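Local coordinates for protein adenylate kinase (Thermus thermophilus, PDB 3CM0) that probably catalyses the reversible transfer of the terminal phosphate of ATP to AMP, giving two ADP, and so helps balance the cell's adenine nucleotides, at residues S22-E27 with R179-L184; G36-D41 with L69-E74; T104-V109 with G156-R161; R121-R126 with S133-E138. One frame throughout, in Å; residues are numbered along the deposited sequence.

Contact 1: residues S22-E27 with R179-L184; sequences SRLAQE and RIRAAL
L24 and L184 meet through one methyl each. L24 CD2 lies 3.9 Å from L184 CD1, and the two side chains are skewed against each other. L24 also brings its other methyl close to the chain of R181: L24 CD1 lies 4.3 Å from R181 CG. One methyl thus goes to the leucine and one to the aliphatic part of the arginine.

Nearer the solvent the contact is ionic and loose. E27 OE1 and R181 NH1 are 3.9 Å apart, a long salt bridge. The carboxylate and guanidinium planes stand 72° apart, so the groups do not pair side by side. A bend at chi3 (58°) turns the R181 guanidinium toward E27.

These contacts join helix 17-28, which begins within the P-loop, to the C-terminal helix 173-184 in the CORE domain. The fold is that of P-loop kinases, a parallel sheet wrapped by helices. The short helix segments cross at -67° with their axes 11.8 Å apart, so side chains must bridge the gap. Beneath them, L24 packs on F9 and I81, and L184 on V7, all residues of the sheet.

The charged ends have further partners. R23 NE donates to E27 OE2 at 3.1 Å, in a salt bridge that comes from above the carboxylate plane. R23, E27 and R181 thus form a network. E27 OE1 is hydrogen-bonded to the Y177 hydroxyl. R181 NH2 forms a salt bridge with the terminal carboxylate of I186, and R23 NH1 one with D174.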
# COMPACT_ATOMS: atom_id res chain seq x y z
N SER A 22 4.57 -5.98 6.07
CA SER A 22 4.42 -7.40 6.40
C SER A 22 4.97 -7.73 7.78
O SER A 22 4.42 -8.57 8.50
CB SER A 22 5.11 -8.25 5.34
OG SER A 22 4.36 -8.24 4.15
N ARG A 23 6.05 -7.06 8.16
CA ARG A 23 6.61 -7.31 9.47
C ARG A 23 5.77 -6.72 10.59
O ARG A 23 5.58 -7.34 11.63
CB ARG A 23 8.04 -6.79 9.56
CG ARG A 23 8.60 -6.84 10.98
CD ARG A 23 10.10 -6.68 10.93
NE ARG A 23 10.69 -6.62 12.26
CZ ARG A 23 11.95 -6.26 12.48
NH1 ARG A 23 12.74 -5.95 11.47
NH2 ARG A 23 12.41 -6.19 13.72
N LEU A 24 5.24 -5.51 10.38
CA LEU A 24 4.41 -4.90 11.41
C LEU A 24 3.14 -5.77 11.57
O LEU A 24 2.62 -5.93 12.69
CB LEU A 24 3.99 -3.48 10.97
CG LEU A 24 3.18 -2.70 12.00
CD1 LEU A 24 4.02 -2.44 13.22
CD2 LEU A 24 2.68 -1.37 11.36
N ALA A 25 2.67 -6.32 10.44
CA ALA A 25 1.46 -7.16 10.42
C ALA A 25 1.66 -8.38 11.28
O ALA A 25 0.88 -8.65 12.20
CB ALA A 25 1.14 -7.58 8.99
N GLN A 26 2.71 -9.12 10.96
CA GLN A 26 3.06 -10.35 11.67
C GLN A 26 3.32 -10.14 13.17
O GLN A 26 2.89 -10.95 14.00
CB GLN A 26 4.27 -11.01 11.00
CG GLN A 26 4.01 -11.47 9.57
CD GLN A 26 5.22 -12.12 8.91
OE1 GLN A 26 5.83 -13.03 9.47
NE2 GLN A 26 5.58 -11.65 7.72
N GLU A 27 4.03 -9.08 13.52
CA GLU A 27 4.33 -8.82 14.91
C GLU A 27 3.22 -8.29 15.78
O GLU A 27 3.11 -8.68 16.93
CB GLU A 27 5.54 -7.89 15.03
CG GLU A 27 6.80 -8.49 14.45
CD GLU A 27 8.06 -7.73 14.84
OE1 GLU A 27 7.95 -6.71 15.55
OE2 GLU A 27 9.15 -8.16 14.43
N ARG A 179 11.81 2.98 13.53
CA ARG A 179 11.31 4.32 13.27
C ARG A 179 9.82 4.30 12.96
O ARG A 179 9.08 5.19 13.36
CB ARG A 179 12.06 4.97 12.10
CG ARG A 179 13.55 5.24 12.41
CD ARG A 179 14.33 5.56 11.11
NE ARG A 179 15.77 5.69 11.36
CZ ARG A 179 16.72 5.50 10.45
NH1 ARG A 179 16.42 5.16 9.19
NH2 ARG A 179 17.99 5.70 10.79
N ILE A 180 9.39 3.28 12.22
CA ILE A 180 7.95 3.19 11.89
C ILE A 180 7.14 3.00 13.19
O ILE A 180 6.11 3.65 13.41
CB ILE A 180 7.69 2.01 10.94
CG1 ILE A 180 8.23 2.35 9.56
CG2 ILE A 180 6.17 1.63 10.92
CD1 ILE A 180 8.41 1.15 8.64
N ARG A 181 7.56 2.07 14.06
CA ARG A 181 6.83 1.86 15.31
C ARG A 181 6.80 3.14 16.14
O ARG A 181 5.76 3.52 16.70
CB ARG A 181 7.46 0.68 16.10
CG ARG A 181 7.27 -0.65 15.39
CD ARG A 181 7.53 -1.82 16.31
NE ARG A 181 6.66 -1.78 17.48
CZ ARG A 181 6.52 -2.80 18.32
NH1 ARG A 181 7.18 -3.93 18.11
NH2 ARG A 181 5.73 -2.67 19.37
N ALA A 182 7.94 3.84 16.22
CA ALA A 182 7.97 5.08 16.97
C ALA A 182 7.03 6.12 16.37
O ALA A 182 6.31 6.82 17.09
CB ALA A 182 9.36 5.64 17.01
N ALA A 183 7.04 6.23 15.04
CA ALA A 183 6.17 7.19 14.36
C ALA A 183 4.69 6.91 14.67
O ALA A 183 3.87 7.83 14.83
CB ALA A 183 6.40 7.11 12.85
N LEU A 184 4.32 5.63 14.65
CA LEU A 184 2.95 5.19 14.92
C LEU A 184 2.60 5.18 16.42
O LEU A 184 1.45 5.35 16.81
CB LEU A 184 2.73 3.79 14.34
CG LEU A 184 2.81 3.81 12.81
CD1 LEU A 184 2.84 2.38 12.27
CD2 LEU A 184 1.61 4.63 12.24

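Contact 2: residues G36-D41 with L69-E74; sequences GDILRD and LELIRE
L71 faces helix 35-44 and meets two residues there, I38 and L39. Its two methyls divide the work. L71 CD2 lies 4.4 Å from I38 CG2, the branch methyl of the isoleucine. L71 CD1 lies 4.3 Å from L39 CD1, at the end of that leucine. L71 thus spans two successive residues of the facing helix.

I38 and L39 come to L71 differently. The CB of I38 is directed toward helix 65-75, and its CG2 branch makes the touch. The CB of L39 is directed more to the flank. Its CG stands anti to the backbone N (chi1 -168°), and it reaches L71 through a terminal methyl. Neither approach is close, so the fit is light, and it is wholly apolar. The backbones stay well apart, with I38 CA 7.8 Å from L71 CA.

Two arginines pair along their own helices. R73 NH2 donates to E70 OE1 at 3.0 Å in a salt bridge, using the syn lone pair of that oxygen. R40, predicted to bind AMP, forms a salt bridge with D37, R40 NH1 lying 3.2 Å from D37 OD1; its hydrogen bond is weak.

Segment 36-41 belongs to the NMP-binding region, which moves during catalysis. The contact joins that region to helix 65-75 and probably feels its movement. Helix 48-58 completes the cluster: L39 packs on its V53 and M57, and L71 on its L49. L39 also touches V63, a predicted AMP-binding residue. On another side of helix 65-75, L69 and I72 pack on L98 of helix 89-101 and on F85.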
# COMPACT_ATOMS: atom_id res chain seq x y z
N GLY A 36 -6.23 -7.15 -4.69
CA GLY A 36 -5.98 -8.09 -5.77
C GLY A 36 -6.08 -9.55 -5.35
O GLY A 36 -6.71 -10.37 -6.03
N ASP A 37 -5.44 -9.91 -4.23
CA ASP A 37 -5.48 -11.30 -3.75
C ASP A 37 -6.88 -11.80 -3.40
O ASP A 37 -7.28 -12.91 -3.77
CB ASP A 37 -4.58 -11.45 -2.51
CG ASP A 37 -3.10 -11.31 -2.82
OD1 ASP A 37 -2.73 -11.52 -3.99
OD2 ASP A 37 -2.31 -10.99 -1.90
N ILE A 38 -7.63 -10.98 -2.68
CA ILE A 38 -8.99 -11.37 -2.28
C ILE A 38 -9.85 -11.69 -3.51
O ILE A 38 -10.51 -12.74 -3.58
CB ILE A 38 -9.62 -10.22 -1.45
CG1 ILE A 38 -8.70 -9.90 -0.27
CG2 ILE A 38 -11.01 -10.59 -0.98
CD1 ILE A 38 -9.03 -8.60 0.44
N LEU A 39 -9.82 -10.81 -4.49
CA LEU A 39 -10.61 -11.04 -5.69
C LEU A 39 -10.16 -12.28 -6.45
O LEU A 39 -10.98 -13.07 -6.89
CB LEU A 39 -10.55 -9.82 -6.59
CG LEU A 39 -11.58 -9.82 -7.72
CD1 LEU A 39 -12.98 -9.99 -7.14
CD2 LEU A 39 -11.47 -8.52 -8.50
N ARG A 40 -8.85 -12.45 -6.61
CA ARG A 40 -8.35 -13.62 -7.33
C ARG A 40 -8.81 -14.90 -6.64
O ARG A 40 -9.19 -15.87 -7.30
CB ARG A 40 -6.82 -13.57 -7.40
CG ARG A 40 -6.21 -14.66 -8.26
CD ARG A 40 -4.70 -14.45 -8.43
NE ARG A 40 -4.38 -13.09 -8.84
CZ ARG A 40 -4.20 -12.06 -8.01
NH1 ARG A 40 -4.30 -12.24 -6.70
NH2 ARG A 40 -3.94 -10.86 -8.49
N ASP A 41 -8.77 -14.87 -5.31
CA ASP A 41 -9.20 -15.99 -4.48
C ASP A 41 -10.68 -16.30 -4.74
O ASP A 41 -11.07 -17.45 -4.93
CB ASP A 41 -8.98 -15.64 -3.01
CG ASP A 41 -9.00 -16.86 -2.10
OD1 ASP A 41 -8.21 -17.80 -2.34
OD2 ASP A 41 -9.82 -16.86 -1.15
N LEU A 69 -14.22 -1.33 -2.23
CA LEU A 69 -14.53 -0.88 -0.88
C LEU A 69 -15.46 -1.88 -0.17
O LEU A 69 -15.34 -2.07 1.02
CB LEU A 69 -15.17 0.52 -0.90
CG LEU A 69 -14.18 1.72 -0.91
CD1 LEU A 69 -13.54 1.82 0.44
CD2 LEU A 69 -13.11 1.55 -2.00
N GLU A 70 -16.37 -2.52 -0.91
CA GLU A 70 -17.23 -3.55 -0.32
C GLU A 70 -16.37 -4.71 0.22
O GLU A 70 -16.58 -5.20 1.34
CB GLU A 70 -18.22 -4.08 -1.36
CG GLU A 70 -18.97 -5.38 -0.89
CD GLU A 70 -19.84 -5.13 0.31
OE1 GLU A 70 -20.36 -4.00 0.43
OE2 GLU A 70 -20.05 -6.06 1.13
N LEU A 71 -15.39 -5.14 -0.59
CA LEU A 71 -14.50 -6.22 -0.16
C LEU A 71 -13.69 -5.83 1.06
O LEU A 71 -13.43 -6.65 1.92
CB LEU A 71 -13.56 -6.63 -1.28
CG LEU A 71 -14.21 -7.38 -2.44
CD1 LEU A 71 -13.19 -7.70 -3.51
CD2 LEU A 71 -14.86 -8.66 -1.91
N ILE A 72 -13.23 -4.58 1.11
CA ILE A 72 -12.49 -4.14 2.28
C ILE A 72 -13.42 -4.15 3.52
O ILE A 72 -13.01 -4.57 4.62
CB ILE A 72 -11.91 -2.72 2.05
CG1 ILE A 72 -10.82 -2.80 0.98
CG2 ILE A 72 -11.35 -2.15 3.37
CD1 ILE A 72 -10.32 -1.40 0.50
N ARG A 73 -14.67 -3.72 3.35
CA ARG A 73 -15.59 -3.73 4.50
C ARG A 73 -15.77 -5.20 4.97
O ARG A 73 -15.76 -5.50 6.18
CB ARG A 73 -16.95 -3.10 4.11
CG ARG A 73 -17.98 -3.01 5.30
CD ARG A 73 -19.16 -2.04 5.02
NE ARG A 73 -20.01 -2.39 3.88
CZ ARG A 73 -20.92 -1.58 3.35
NH1 ARG A 73 -21.10 -0.37 3.86
NH2 ARG A 73 -21.64 -1.97 2.31
N GLU A 74 -15.93 -6.11 4.02
CA GLU A 74 -16.11 -7.55 4.37
C GLU A 74 -14.89 -8.15 5.06
O GLU A 74 -14.99 -9.20 5.74
CB GLU A 74 -16.39 -8.35 3.10
CG GLU A 74 -17.71 -7.96 2.44
CD GLU A 74 -17.96 -8.74 1.16
OE1 GLU A 74 -17.32 -9.81 0.95
OE2 GLU A 74 -18.83 -8.30 0.36

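Contact 3: residues T104-V109 with G156-R161; sequences TRLLGV and GYYEAR
The Y158 ring has V109 on one face and Y157 on the other. V109 CG2 sits over the ring centre, 3.6 Å from the Y158 centroid and 14° off the ring normal, a CH-pi contact. Across the ring, Y157 CD2 lies 3.6 Å above the Y158 plane, toward the rim. In return, Y158 CE1 lies in plane at the edge of the Y157 ring. L106 CD2 approaches Y158 CE1 obliquely at 4.2 Å.

V109 uses both branches. With CG1 anti to its backbone N (chi1 176°), CG2 covers the ring centre while V109 CG1 comes to 3.8 Å from Y158 CD2.

The R161 guanidinium lies against a face of the Y157 ring. R161 NH1 also donates to the backbone Y157 O at 2.9 Å, and the bond lies close to the guanidinium plane. It helps hold the arginine beside the ring. The Y157 hydroxyl is hydrogen-bonded to D96.

Strand 104-113 of the parallel CORE sheet here receives the end of helix 137-160. Y158 also packs on I8 of the neighbouring strand 4-10, on A92 of helix 89-101, and on P86, a predicted AMP-binding residue. The contact across the two segments is entirely apolar. Its cohesion therefore rests on dispersion and the weak CH-pi attraction.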
# COMPACT_ATOMS: atom_id res chain seq x y z
N THR A 104 -12.99 2.64 12.98
CA THR A 104 -11.59 2.23 12.86
C THR A 104 -10.71 3.49 12.83
O THR A 104 -10.84 4.33 11.94
CB THR A 104 -11.38 1.44 11.56
OG1 THR A 104 -12.27 0.33 11.51
CG2 THR A 104 -9.93 0.93 11.47
N ARG A 105 -9.82 3.62 13.81
CA ARG A 105 -8.96 4.79 13.89
C ARG A 105 -7.73 4.59 13.01
O ARG A 105 -7.07 3.55 13.08
CB ARG A 105 -8.55 5.00 15.35
CG ARG A 105 -7.50 6.07 15.56
CD ARG A 105 -7.34 6.37 17.06
NE ARG A 105 -6.45 7.50 17.27
CZ ARG A 105 -5.13 7.45 17.10
NH1 ARG A 105 -4.57 6.32 16.72
NH2 ARG A 105 -4.39 8.53 17.27
N LEU A 106 -7.43 5.59 12.18
CA LEU A 106 -6.26 5.54 11.30
C LEU A 106 -5.09 6.02 12.16
O LEU A 106 -5.02 7.21 12.51
CB LEU A 106 -6.46 6.47 10.09
CG LEU A 106 -5.31 6.60 9.09
CD1 LEU A 106 -4.91 5.19 8.53
CD2 LEU A 106 -5.77 7.53 7.96
N LEU A 107 -4.21 5.10 12.54
CA LEU A 107 -3.04 5.41 13.38
C LEU A 107 -2.02 6.28 12.65
O LEU A 107 -1.26 7.04 13.27
CB LEU A 107 -2.32 4.13 13.82
CG LEU A 107 -3.12 3.18 14.74
CD1 LEU A 107 -2.32 1.91 15.05
CD2 LEU A 107 -3.44 3.91 16.02
N GLY A 108 -1.97 6.13 11.34
CA GLY A 108 -1.01 6.90 10.56
C GLY A 108 -0.88 6.36 9.15
O GLY A 108 -1.31 5.25 8.86
N VAL A 109 -0.34 7.20 8.27
CA VAL A 109 -0.06 6.82 6.90
C VAL A 109 1.45 6.95 6.84
O VAL A 109 2.01 8.04 6.89
CB VAL A 109 -0.73 7.82 5.91
CG1 VAL A 109 -0.37 7.48 4.50
CG2 VAL A 109 -2.26 7.68 6.09
N GLY A 156 -0.65 14.89 0.02
CA GLY A 156 -1.31 16.13 0.39
C GLY A 156 -2.60 15.89 1.17
O GLY A 156 -2.89 16.58 2.14
N TYR A 157 -3.35 14.88 0.74
CA TYR A 157 -4.61 14.52 1.39
C TYR A 157 -4.38 14.13 2.85
O TYR A 157 -5.07 14.59 3.78
CB TYR A 157 -5.22 13.34 0.65
CG TYR A 157 -6.52 12.89 1.24
CD1 TYR A 157 -7.72 13.52 0.92
CD2 TYR A 157 -6.56 11.81 2.13
CE1 TYR A 157 -8.94 13.08 1.46
CE2 TYR A 157 -7.79 11.38 2.69
CZ TYR A 157 -8.96 12.02 2.34
OH TYR A 157 -10.16 11.56 2.86
N TYR A 158 -3.38 13.28 3.08
CA TYR A 158 -3.13 12.85 4.45
C TYR A 158 -2.39 13.87 5.30
O TYR A 158 -2.64 13.96 6.49
CB TYR A 158 -2.39 11.50 4.44
CG TYR A 158 -3.27 10.40 3.90
CD1 TYR A 158 -4.49 10.09 4.56
CD2 TYR A 158 -2.92 9.67 2.77
CE1 TYR A 158 -5.30 9.04 4.09
CE2 TYR A 158 -3.72 8.64 2.30
CZ TYR A 158 -4.90 8.32 2.96
OH TYR A 158 -5.69 7.27 2.51
N GLU A 159 -1.47 14.63 4.69
CA GLU A 159 -0.77 15.67 5.45
C GLU A 159 -1.77 16.74 5.97
O GLU A 159 -1.66 17.23 7.10
CB GLU A 159 0.32 16.31 4.56
CG GLU A 159 1.21 17.30 5.31
CD GLU A 159 2.40 17.76 4.48
OE1 GLU A 159 3.21 16.90 4.07
OE2 GLU A 159 2.51 18.98 4.23
N ALA A 160 -2.77 17.06 5.15
CA ALA A 160 -3.77 18.07 5.55
C ALA A 160 -4.55 17.61 6.79
O ALA A 160 -5.09 18.41 7.55
CB ALA A 160 -4.72 18.34 4.41
N ARG A 161 -4.62 16.30 6.98
CA ARG A 161 -5.35 15.74 8.11
C ARG A 161 -4.48 15.39 9.29
O ARG A 161 -4.97 14.83 10.28
CB ARG A 161 -6.12 14.49 7.64
CG ARG A 161 -7.27 14.85 6.75
CD ARG A 161 -7.73 13.74 5.81
NE ARG A 161 -8.94 14.18 5.08
CZ ARG A 161 -8.96 15.02 4.05
NH1 ARG A 161 -7.84 15.55 3.55
NH2 ARG A 161 -10.13 15.41 3.57

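Contact 4: residues R121-R126 with S133-E138; sequences RRILRR and SDDNEE
L124 makes most of the van der Waals contact, and it packs largely on backbone. L124 CD2 lies 3.5 Å from D135 O and 3.7 Å from N136 C. With CG beside the backbone N (chi1 -66°), the end of the leucine swings in toward residues 135-137. I123 adds a smaller contact, I123 CG2 resting 4.3 Å from D135 CG. I123 and L124 both also touch V140 on helix 137-160.

Charge acts at longer range. R126 NH2 and D135 OD2 are 4.6 Å apart, too far for a salt bridge. The oxygen stands off the plane of the guanidinium, and the attraction is one of charge alone. D135 has closer partners, with OD1 in a salt bridge to R143 and OD2 in one to R132. R126 in turn pairs with E130.

Capping shapes the second segment. N136 is the N-cap of helix 137-160, and its OD1 accepts from the backbone N of T139.

The two segments overlap the ends of the LID region, which closes over the phosphoryl-transfer site when ATP binds. R126 is predicted to bind ATP, and R132 and R143 to bind AMP. D135 probably offsets part of the positive charge of these arginines, and its pull on R126 is probably only a general electrostatic one.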
# COMPACT_ATOMS: atom_id res chain seq x y z
N ARG A 121 20.25 3.00 -7.11
CA ARG A 121 21.33 2.04 -6.92
C ARG A 121 20.78 0.67 -6.52
O ARG A 121 21.18 -0.37 -7.06
CB ARG A 121 22.31 2.50 -5.82
CG ARG A 121 23.19 3.64 -6.21
CD ARG A 121 23.95 4.13 -4.98
NE ARG A 121 25.18 3.38 -4.76
CZ ARG A 121 25.58 2.93 -3.57
NH1 ARG A 121 24.85 3.15 -2.49
NH2 ARG A 121 26.73 2.26 -3.47
N ARG A 122 19.85 0.68 -5.57
CA ARG A 122 19.25 -0.56 -5.08
C ARG A 122 18.56 -1.33 -6.18
O ARG A 122 18.82 -2.53 -6.37
CB ARG A 122 18.21 -0.29 -4.02
CG ARG A 122 18.75 0.22 -2.74
CD ARG A 122 17.63 0.48 -1.77
NE ARG A 122 18.15 0.98 -0.50
CZ ARG A 122 17.40 1.33 0.52
NH1 ARG A 122 16.07 1.25 0.44
NH2 ARG A 122 17.97 1.78 1.63
N ILE A 123 17.67 -0.63 -6.90
CA ILE A 123 16.91 -1.26 -7.96
C ILE A 123 17.82 -1.81 -9.06
O ILE A 123 17.67 -2.97 -9.48
CB ILE A 123 15.92 -0.25 -8.56
CG1 ILE A 123 14.88 0.12 -7.49
CG2 ILE A 123 15.25 -0.86 -9.80
CD1 ILE A 123 14.01 1.31 -7.86
N LEU A 124 18.79 -1.00 -9.50
CA LEU A 124 19.70 -1.47 -10.54
C LEU A 124 20.54 -2.66 -10.07
O LEU A 124 20.85 -3.56 -10.85
CB LEU A 124 20.59 -0.32 -11.05
CG LEU A 124 19.90 0.82 -11.79
CD1 LEU A 124 20.93 1.85 -12.20
CD2 LEU A 124 19.16 0.31 -13.02
N ARG A 125 20.90 -2.68 -8.79
CA ARG A 125 21.68 -3.80 -8.29
C ARG A 125 20.88 -5.10 -8.29
O ARG A 125 21.37 -6.14 -8.75
CB ARG A 125 22.20 -3.54 -6.88
CG ARG A 125 23.01 -4.72 -6.34
CD ARG A 125 23.68 -4.43 -5.02
NE ARG A 125 24.36 -5.61 -4.50
CZ ARG A 125 23.73 -6.63 -3.93
NH1 ARG A 125 22.41 -6.62 -3.80
NH2 ARG A 125 24.42 -7.68 -3.49
N ARG A 126 19.68 -5.06 -7.72
CA ARG A 126 18.84 -6.25 -7.67
C ARG A 126 18.55 -6.70 -9.11
O ARG A 126 18.51 -7.91 -9.40
CB ARG A 126 17.54 -5.94 -6.93
CG ARG A 126 16.54 -7.09 -6.90
CD ARG A 126 15.21 -6.66 -6.29
NE ARG A 126 14.52 -5.65 -7.09
CZ ARG A 126 13.78 -5.90 -8.16
NH1 ARG A 126 13.61 -7.15 -8.58
NH2 ARG A 126 13.20 -4.90 -8.82
N SER A 133 16.20 -7.21 -17.62
CA SER A 133 16.68 -6.36 -18.71
C SER A 133 15.84 -5.12 -18.87
O SER A 133 16.07 -4.30 -19.77
CB SER A 133 16.70 -7.15 -20.03
OG SER A 133 17.53 -8.30 -19.90
N ASP A 134 14.85 -4.96 -18.00
CA ASP A 134 13.95 -3.82 -18.13
C ASP A 134 14.33 -2.63 -17.28
O ASP A 134 13.74 -1.55 -17.42
CB ASP A 134 12.53 -4.26 -17.77
CG ASP A 134 12.41 -4.64 -16.32
OD1 ASP A 134 13.41 -5.15 -15.76
OD2 ASP A 134 11.31 -4.44 -15.74
N ASP A 135 15.31 -2.80 -16.40
CA ASP A 135 15.73 -1.72 -15.53
C ASP A 135 17.09 -1.12 -15.90
O ASP A 135 18.14 -1.75 -15.70
CB ASP A 135 15.79 -2.18 -14.06
CG ASP A 135 14.47 -2.73 -13.54
OD1 ASP A 135 13.44 -2.01 -13.57
OD2 ASP A 135 14.48 -3.89 -13.07
N ASN A 136 17.07 0.09 -16.45
CA ASN A 136 18.29 0.82 -16.79
C ASN A 136 18.04 2.14 -16.07
O ASN A 136 16.90 2.40 -15.67
CB ASN A 136 18.41 1.03 -18.29
CG ASN A 136 17.31 1.91 -18.84
OD1 ASN A 136 17.25 3.11 -18.54
ND2 ASN A 136 16.43 1.33 -19.65
N GLU A 137 19.07 2.97 -15.90
CA GLU A 137 18.91 4.22 -15.16
C GLU A 137 17.72 5.04 -15.59
O GLU A 137 16.89 5.48 -14.78
CB GLU A 137 20.17 5.08 -15.24
CG GLU A 137 20.12 6.22 -14.25
CD GLU A 137 21.30 7.16 -14.35
OE1 GLU A 137 22.44 6.67 -14.51
OE2 GLU A 137 21.08 8.39 -14.25
N GLU A 138 17.63 5.26 -16.90
CA GLU A 138 16.54 6.04 -17.46
C GLU A 138 15.18 5.51 -17.07
O GLU A 138 14.36 6.25 -16.53
CB GLU A 138 16.66 6.08 -18.99
CG GLU A 138 15.48 6.77 -19.70
CD GLU A 138 15.62 8.29 -19.74
OE1 GLU A 138 16.67 8.77 -20.23
OE2 GLU A 138 14.68 8.99 -19.31

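Overall arrangement
Contact 3 is buried, contacts 1 and 2 are partly buried, and contact 4 lies at the surface. Contacts 1 and 3 belong to the CORE sheet and its covering helices, and they touch where L184 CD2 packs on G108 CA. Contact 2 involves the NMP region and contact 4 the LID, on opposite sides of the chain's centre, with centres about 32 Å apart. Contacts 3 and 4 share helix 137-160, one near each end, so this helix runs from the CORE to the LID. Across their segments contacts 2 and 3 are purely apolar. Contact 1 adds a long ion pair nearer the solvent. Contact 4 combines leucine-to-backbone packing with distant charges.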